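Local coordinates for ForH (Streptomyces kaniharaensis, PDB 6NKO), which probably acts in formycin A biosynthesis, perhaps closing a pyrimidine ring as the related IMP cyclohydrolase domain of the purine enzyme PurH does, at residues A[27-32]-A[116-121]; A[90-95]-A[147-152]. All blocks are in the same frame, centred on the assembly; numbering follows the deposited sequence.

Interaction 1. Residues A[27-32]-A[116-121]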
ATOM      1  N   VAL A  27      -0.364   5.746   1.778  1.00 38.97           N
ATOM      2  CA  VAL A  27      -0.985   6.637   0.805  1.00 40.87           C
ATOM      3  C   VAL A  27      -0.388   8.029   0.934  1.00 39.76           C
ATOM      4  O   VAL A  27      -0.087   8.494   2.041  1.00 52.74           O
ATOM      5  CB  VAL A  27      -2.520   6.679   0.966  1.00 33.26           C
ATOM      6  CG1 VAL A  27      -3.117   5.306   0.698  1.00 38.00           C
ATOM      7  CG2 VAL A  27      -2.908   7.176   2.349  1.00 37.86           C
ATOM      8  N   SER A  28      -0.202   8.687  -0.210  1.00 48.26           N
ATOM      9  CA  SER A  28       0.165  10.096  -0.256  1.00 47.94           C
ATOM     10  C   SER A  28      -1.062  10.983  -0.424  1.00 46.99           C
ATOM     11  O   SER A  28      -1.131  12.069   0.161  1.00 45.43           O
ATOM     12  CB  SER A  28       1.156  10.346  -1.396  1.00 54.87           C
ATOM     13  OG  SER A  28       2.301   9.521  -1.267  1.00 54.22           O
ATOM     14  N   ASP A  29      -2.026  10.531  -1.224  1.00 41.20           N
ATOM     15  CA  ASP A  29      -3.340  11.156  -1.313  1.00 45.41           C
ATOM     16  C   ASP A  29      -4.180  10.648  -0.147  1.00 44.68           C
ATOM     17  O   ASP A  29      -4.565   9.474  -0.119  1.00 41.57           O
ATOM     18  CB  ASP A  29      -3.983  10.829  -2.659  1.00 34.70           C
ATOM     19  CG  ASP A  29      -5.381  11.401  -2.802  1.00 36.97           C
ATOM     20  OD1 ASP A  29      -5.791  12.225  -1.959  1.00 45.01           O
ATOM     21  OD2 ASP A  29      -6.073  11.026  -3.771  1.00 47.53           O
ATOM     22  N   LYS A  30      -4.466  11.522   0.815  1.00 39.90           N
ATOM     23  CA  LYS A  30      -5.120  11.121   2.055  1.00 40.85           C
ATOM     24  C   LYS A  30      -6.639  11.087   1.961  1.00 48.38           C
ATOM     25  O   LYS A  30      -7.297  10.824   2.972  1.00 38.55           O
ATOM     26  CB  LYS A  30      -4.709  12.058   3.196  1.00 38.22           C
ATOM     27  CG  LYS A  30      -3.265  12.507   3.139  1.00 45.65           C
ATOM     28  CD  LYS A  30      -2.364  11.558   3.904  1.00 52.83           C
ATOM     29  CE  LYS A  30      -0.932  11.655   3.412  1.00 42.22           C
ATOM     30  NZ  LYS A  30       0.028  11.233   4.461  1.00 63.19           N
ATOM     31  N   ARG A  31      -7.213  11.343   0.787  1.00 40.45           N
ATOM     32  CA  ARG A  31      -8.664  11.402   0.673  1.00 37.83           C
ATOM     33  C   ARG A  31      -9.278  10.044   0.992  1.00 43.82           C
ATOM     34  O   ARG A  31      -8.853   9.015   0.458  1.00 41.80           O
ATOM     35  CB  ARG A  31      -9.068  11.856  -0.730  1.00 44.30           C
ATOM     36  CG  ARG A  31     -10.529  11.596  -1.073  1.00 43.90           C
ATOM     37  CD  ARG A  31     -11.009  12.512  -2.192  1.00 47.61           C
ATOM     38  NE  ARG A  31     -10.702  11.964  -3.510  1.00 43.49           N
ATOM     39  CZ  ARG A  31     -11.408  11.009  -4.110  1.00 48.71           C
ATOM     40  NH1 ARG A  31     -12.474  10.492  -3.514  1.00 48.34           N
ATOM     41  NH2 ARG A  31     -11.048  10.570  -5.308  1.00 44.57           N
ATOM     42  N   ASN A  32     -10.272  10.051   1.885  1.00 45.86           N
ATOM     43  CA  ASN A  32     -11.031   8.883   2.331  1.00 38.49           C
ATOM     44  C   ASN A  32     -10.209   7.904   3.160  1.00 39.82           C
ATOM     45  O   ASN A  32     -10.684   6.794   3.435  1.00 38.13           O
ATOM     46  CB  ASN A  32     -11.663   8.123   1.158  1.00 34.47           C
ATOM     47  CG  ASN A  32     -12.650   8.963   0.382  1.00 43.66           C
ATOM     48  OD1 ASN A  32     -13.092  10.012   0.849  1.00 41.60           O
ATOM     49  ND2 ASN A  32     -13.007   8.504  -0.813  1.00 39.45           N
ATOM     50  N   CYS A 116      -2.766  -0.476   0.736  1.00 37.74           N
ATOM     51  CA  CYS A 116      -3.276   0.790   0.224  1.00 30.59           C
ATOM     52  C   CYS A 116      -2.088   1.685  -0.103  1.00 33.31           C
ATOM     53  O   CYS A 116      -1.299   2.015   0.789  1.00 39.07           O
ATOM     54  CB  CYS A 116      -4.190   1.458   1.250  1.00 39.34           C
ATOM     55  SG  CYS A 116      -5.536   2.400   0.537  1.00 51.26           S
ATOM     56  N   ASN A 117      -1.957   2.077  -1.370  1.00 30.40           N
ATOM     57  CA  ASN A 117      -0.784   2.825  -1.815  1.00 44.28           C
ATOM     58  C   ASN A 117      -1.180   3.903  -2.815  1.00 45.30           C
ATOM     59  O   ASN A 117      -1.805   3.607  -3.839  1.00 33.73           O
ATOM     60  CB  ASN A 117       0.260   1.882  -2.427  1.00 33.20           C
ATOM     61  CG  ASN A 117       1.525   2.605  -2.848  1.00 41.13           C
ATOM     62  OD1 ASN A 117       1.995   2.447  -3.974  1.00 43.54           O
ATOM     63  ND2 ASN A 117       2.080   3.405  -1.947  1.00 34.73           N
ATOM     64  N   ASN A 118      -0.795   5.148  -2.516  1.00 46.54           N
ATOM     65  CA  ASN A 118      -1.107   6.325  -3.320  1.00 63.04           C
ATOM     66  C   ASN A 118       0.178   7.075  -3.637  1.00 33.41           C
ATOM     67  O   ASN A 118       1.189   6.929  -2.946  1.00 46.11           O
ATOM     68  CB  ASN A 118      -2.066   7.279  -2.587  1.00 51.71           C
ATOM     69  CG  ASN A 118      -3.507   6.885  -2.740  1.00 42.17           C
ATOM     70  OD1 ASN A 118      -4.358   7.279  -1.944  1.00 72.43           O
ATOM     71  ND2 ASN A 118      -3.797   6.104  -3.771  1.00 67.68           N
ATOM     72  N   TYR A 119       0.123   7.920  -4.666  1.00 30.83           N
ATOM     73  CA  TYR A 119       1.276   8.708  -5.082  1.00 50.31           C
ATOM     74  C   TYR A 119       0.992  10.202  -5.006  1.00 45.71           C
ATOM     75  O   TYR A 119      -0.141  10.653  -5.200  1.00 43.81           O
ATOM     76  CB  TYR A 119       1.703   8.347  -6.500  1.00 39.47           C
ATOM     77  CG  TYR A 119       1.708   6.865  -6.730  1.00 54.47           C
ATOM     78  CD1 TYR A 119       2.391   6.019  -5.868  1.00 49.96           C
ATOM     79  CD2 TYR A 119       1.022   6.306  -7.795  1.00 36.22           C
ATOM     80  CE1 TYR A 119       2.394   4.662  -6.062  1.00 60.27           C
ATOM     81  CE2 TYR A 119       1.020   4.947  -8.001  1.00 48.77           C
ATOM     82  CZ  TYR A 119       1.710   4.128  -7.131  1.00 64.13           C
ATOM     83  OH  TYR A 119       1.717   2.767  -7.328  1.00 65.42           O
ATOM     84  N   TYR A 120       2.049  10.963  -4.725  1.00 39.14           N
ATOM     85  CA  TYR A 120       1.966  12.414  -4.721  1.00 36.80           C
ATOM     86  C   TYR A 120       1.726  12.940  -6.134  1.00 46.74           C
ATOM     87  O   TYR A 120       1.979  12.261  -7.133  1.00 54.30           O
ATOM     88  CB  TYR A 120       3.248  13.021  -4.155  1.00 42.42           C
ATOM     89  CG  TYR A 120       3.397  12.861  -2.662  1.00 65.82           C
ATOM     90  CD1 TYR A 120       2.557  13.535  -1.786  1.00 63.51           C
ATOM     91  CD2 TYR A 120       4.377  12.034  -2.126  1.00 56.76           C
ATOM     92  CE1 TYR A 120       2.688  13.391  -0.418  1.00 66.39           C
ATOM     93  CE2 TYR A 120       4.515  11.884  -0.759  1.00 63.87           C
ATOM     94  CZ  TYR A 120       3.667  12.565   0.090  1.00 66.29           C
ATOM     95  OH  TYR A 120       3.796  12.424   1.453  1.00 60.59           O
ATOM     96  N   LEU A 121       1.232  14.174  -6.205  1.00 44.19           N
ATOM     97  CA  LEU A 121       0.993  14.815  -7.491  1.00 40.06           C
ATOM     98  C   LEU A 121       2.317  15.163  -8.159  1.00 43.02           C
ATOM     99  O   LEU A 121       3.219  15.718  -7.524  1.00 49.27           O
ATOM    100  CB  LEU A 121       0.151  16.075  -7.306  1.00 40.33           C
ATOM    101  CG  LEU A 121      -1.295  15.879  -6.849  1.00 40.56           C
ATOM    102  CD1 LEU A 121      -1.917  17.218  -6.488  1.00 56.71           C
ATOM    103  CD2 LEU A 121      -2.113  15.174  -7.922  1.00 39.88           C
TER

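Interaction 2. Residues A[90-95]-A[147-152]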
ATOM      1  N   GLY A  90       7.276 -10.289   2.494  1.00 36.24           N
ATOM      2  CA  GLY A  90       6.867 -11.678   2.609  1.00 33.73           C
ATOM      3  C   GLY A  90       5.400 -11.816   2.965  1.00 33.97           C
ATOM      4  O   GLY A  90       4.715 -12.715   2.469  1.00 35.28           O
ATOM      5  N   GLY A  91       4.896 -10.925   3.820  1.00 38.98           N
ATOM      6  CA  GLY A  91       3.485 -10.948   4.165  1.00 37.70           C
ATOM      7  C   GLY A  91       2.568 -10.674   2.992  1.00 29.94           C
ATOM      8  O   GLY A  91       1.382 -11.019   3.049  1.00 38.47           O
ATOM      9  N   ILE A  92       3.091 -10.071   1.930  1.00 26.39           N
ATOM     10  CA  ILE A  92       2.312  -9.765   0.739  1.00 39.65           C
ATOM     11  C   ILE A  92       2.477 -10.836  -0.333  1.00 38.71           C
ATOM     12  O   ILE A  92       1.504 -11.217  -0.987  1.00 47.71           O
ATOM     13  CB  ILE A  92       2.704  -8.373   0.196  1.00 34.11           C
ATOM     14  CG1 ILE A  92       2.326  -7.278   1.193  1.00 27.76           C
ATOM     15  CG2 ILE A  92       2.049  -8.114  -1.151  1.00 35.02           C
ATOM     16  CD1 ILE A  92       3.086  -5.983   0.991  1.00 26.91           C
ATOM     17  N   LEU A  93       3.696 -11.342  -0.519  1.00 38.11           N
ATOM     18  CA  LEU A  93       3.999 -12.205  -1.654  1.00 40.32           C
ATOM     19  C   LEU A  93       3.884 -13.692  -1.346  1.00 47.74           C
ATOM     20  O   LEU A  93       3.798 -14.492  -2.285  1.00 60.61           O
ATOM     21  CB  LEU A  93       5.411 -11.918  -2.173  1.00 29.29           C
ATOM     22  CG  LEU A  93       5.664 -10.512  -2.714  1.00 42.22           C
ATOM     23  CD1 LEU A  93       7.146 -10.299  -3.001  1.00 35.01           C
ATOM     24  CD2 LEU A  93       4.831 -10.270  -3.961  1.00 43.34           C
ATOM     25  N   ALA A  94       3.890 -14.083  -0.073  1.00 35.82           N
ATOM     26  CA  ALA A  94       3.904 -15.501   0.267  1.00 42.15           C
ATOM     27  C   ALA A  94       2.642 -16.196  -0.227  1.00 46.42           C
ATOM     28  O   ALA A  94       1.533 -15.665  -0.109  1.00 53.87           O
ATOM     29  CB  ALA A  94       4.044 -15.685   1.778  1.00 42.74           C
ATOM     30  N   ARG A  95       2.821 -17.393  -0.784  1.00 51.59           N
ATOM     31  CA  ARG A  95       1.720 -18.179  -1.323  1.00 51.75           C
ATOM     32  C   ARG A  95       1.044 -18.960  -0.197  1.00 52.19           C
ATOM     33  O   ARG A  95       1.338 -18.775   0.988  1.00 58.88           O
ATOM     34  CB  ARG A  95       2.225 -19.112  -2.424  1.00 57.67           C
ATOM     35  CG  ARG A  95       2.292 -18.479  -3.809  1.00 68.67           C
ATOM     36  CD  ARG A  95       3.558 -17.647  -3.968  1.00 73.21           C
ATOM     37  NE  ARG A  95       4.174 -17.793  -5.285  1.00 81.20           N
ATOM     38  CZ  ARG A  95       4.979 -18.792  -5.633  1.00 87.87           C
ATOM     39  NH1 ARG A  95       5.275 -19.745  -4.759  1.00 82.55           N
ATOM     40  NH2 ARG A  95       5.497 -18.837  -6.855  1.00 85.38           N
ATOM     41  N   ARG A 147       2.029  -3.568  -6.338  1.00 37.66           N
ATOM     42  CA  ARG A 147       2.173  -4.543  -7.414  1.00 33.35           C
ATOM     43  C   ARG A 147       2.253  -5.959  -6.865  1.00 37.25           C
ATOM     44  O   ARG A 147       1.758  -6.900  -7.498  1.00 42.29           O
ATOM     45  CB  ARG A 147       3.412  -4.230  -8.255  1.00 35.27           C
ATOM     46  CG  ARG A 147       3.343  -2.908  -9.007  1.00 40.15           C
ATOM     47  CD  ARG A 147       4.682  -2.564  -9.649  1.00 38.67           C
ATOM     48  NE  ARG A 147       4.965  -3.420 -10.797  1.00 42.08           N
ATOM     49  CZ  ARG A 147       5.842  -4.418 -10.788  1.00 45.22           C
ATOM     50  NH1 ARG A 147       6.535  -4.689  -9.689  1.00 40.89           N
ATOM     51  NH2 ARG A 147       6.031  -5.147 -11.881  1.00 44.81           N
ATOM     52  N   GLY A 148       2.869  -6.134  -5.694  1.00 33.59           N
ATOM     53  CA  GLY A 148       2.896  -7.450  -5.078  1.00 29.38           C
ATOM     54  C   GLY A 148       1.525  -7.887  -4.599  1.00 38.91           C
ATOM     55  O   GLY A 148       1.155  -9.057  -4.732  1.00 32.30           O
ATOM     56  N   ALA A 149       0.752  -6.952  -4.040  1.00 34.24           N
ATOM     57  CA  ALA A 149      -0.608  -7.266  -3.620  1.00 32.53           C
ATOM     58  C   ALA A 149      -1.488  -7.604  -4.815  1.00 40.43           C
ATOM     59  O   ALA A 149      -2.274  -8.556  -4.763  1.00 43.56           O
ATOM     60  CB  ALA A 149      -1.197  -6.097  -2.834  1.00 39.17           C
ATOM     61  N   ALA A 150      -1.363  -6.839  -5.902  1.00 40.39           N
ATOM     62  CA  ALA A 150      -2.162  -7.110  -7.091  1.00 40.89           C
ATOM     63  C   ALA A 150      -1.800  -8.456  -7.707  1.00 43.48           C
ATOM     64  O   ALA A 150      -2.684  -9.203  -8.143  1.00 44.67           O
ATOM     65  CB  ALA A 150      -1.988  -5.983  -8.109  1.00 33.31           C
ATOM     66  N   LYS A 151      -0.507  -8.785  -7.752  1.00 34.92           N
ATOM     67  CA  LYS A 151      -0.102 -10.089  -8.266  1.00 41.23           C
ATOM     68  C   LYS A 151      -0.655 -11.215  -7.400  1.00 44.66           C
ATOM     69  O   LYS A 151      -1.022 -12.279  -7.909  1.00 45.58           O
ATOM     70  CB  LYS A 151       1.423 -10.170  -8.348  1.00 37.77           C
ATOM     71  CG  LYS A 151       1.944 -11.533  -8.771  1.00 43.08           C
ATOM     72  CD  LYS A 151       3.460 -11.559  -8.833  1.00 36.69           C
ATOM     73  CE  LYS A 151       3.974 -12.981  -8.992  1.00 50.26           C
ATOM     74  NZ  LYS A 151       5.331 -13.019  -9.606  1.00 38.21           N
ATOM     75  N   ASN A 152      -0.736 -10.989  -6.090  1.00 45.16           N
ATOM     76  CA  ASN A 152      -1.240 -11.982  -5.151  1.00 36.77           C
ATOM     77  C   ASN A 152      -2.638 -11.597  -4.673  1.00 40.27           C
ATOM     78  O   ASN A 152      -2.910 -11.607  -3.468  1.00 38.10           O
ATOM     79  CB  ASN A 152      -0.279 -12.108  -3.966  1.00 44.00           C
ATOM     80  CG  ASN A 152      -0.342 -13.464  -3.291  1.00 50.68           C
ATOM     81  OD1 ASN A 152      -0.788 -14.449  -3.880  1.00 50.10           O
ATOM     82  ND2 ASN A 152       0.110 -13.519  -2.043  1.00 42.43           N
TER

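Interaction 1. Residues A[27-32]-A[116-121]
The CB of S28 sits almost squarely over the middle of the Y120 ring, 3.4 Å from its centroid and only 6° off the ring normal, a CH-pi contact of a small polar side chain with an aromatic face. OG leans over the CE2 side of the ring, 3.3 Å from that atom. With OG turned opposite the carbonyl carbon (chi1 -56°), the hydroxyl also meets the backbone O of N118 in a weak hydrogen bond of 3.3 Å.

N118 is the second anchor. Its side chain runs alongside that of V27, both pointing the same way, and OD1 comes within 3.5 Å of V27 CB. The same OD1 is 2.9 Å from the carbonyl O of D29; no proton lies between these two acceptors, so the approach is probably unfavourable electrostatically and paid for by the surrounding packing and by the bond from ND2 to S160 O, which holds the amide there. V27 CG1 packs against C116 SG at 3.8 Å. D29 adds its CB to the N118 amide, while its carboxylate closes an Asx turn: the N-H of R31 meets OD1 at 3.2 Å from well above the carboxylate plane.

The loop 27-32 follows strand 22-26; in PurH-type cyclohydrolases the corresponding loop lies at the nucleotide site, and a similar role is possible in this apo structure. Strands 22-26 and 114-117 are neighbours in the sheet, C116 and N118 bonding to A26 through the backbone; beyond these bonds the chains stay adjacent, V27 beside N118, but meet through side chains. Y165 of helix 165-174 covers V27, C116 and N118, T53 of helix 51-59 touches V27, and P143 and L146 of helix 141-151 pack on N117 and Y119.

Interaction 2. Residues A[90-95]-A[147-152]
The side-chain ND2 of N152 donates to two backbone carbonyls where helix 86-93 ends: to I92 O at 2.9 Å, a nearly straight bond (167°) lying close to the amide plane, and to A94 O at 3.2 Å, more bent and approached from above that carbonyl's plane. The swing of CG opposite the backbone N (chi1 -154°) carries the amide from the end of helix 141-151 across to both oxygens. A94 O also accepts from R111, whose guanidinium bonds to G91 O as well.

One turn before N152, the helices meet closely at G148. I92 CG2 presses on A149 N, 3.4 Å away, and reaches A149 CB at 4.2 Å; L93 CD2 rests 3.6 Å from G148 CA. G148 has no side chain, and both methyls lie directly against its backbone.

A leucine in place of N152 would probably leave I92 O without this donor and take one from A94 O, which R111 would still hold, so that mainly apolar packing would join the helix ends. Methyls thus fill the close approach at G148, while one amide bridges I92 O, in the last turn of helix 86-93, and A94 O just past it.

Interactions 1 and 2 lie on opposite sides of the chain's centre, their own centres about 20 Å apart and their nearest atoms about 6 Å apart, without touching. Strand 114-117 and helix 141-151 tie them together. The strand supplies C116 and N117 to interaction 1, while its V115 receives I92 and A149 of interaction 2; the helix sends P143 and L146 to the first and G148 and A149 to the second. Residues 27-32 and 118-121 follow the C-terminal ends of parallel strands, the edge where such folds commonly place their sites, whereas interaction 2 is helix packing near R111, ahead of strand 114-117.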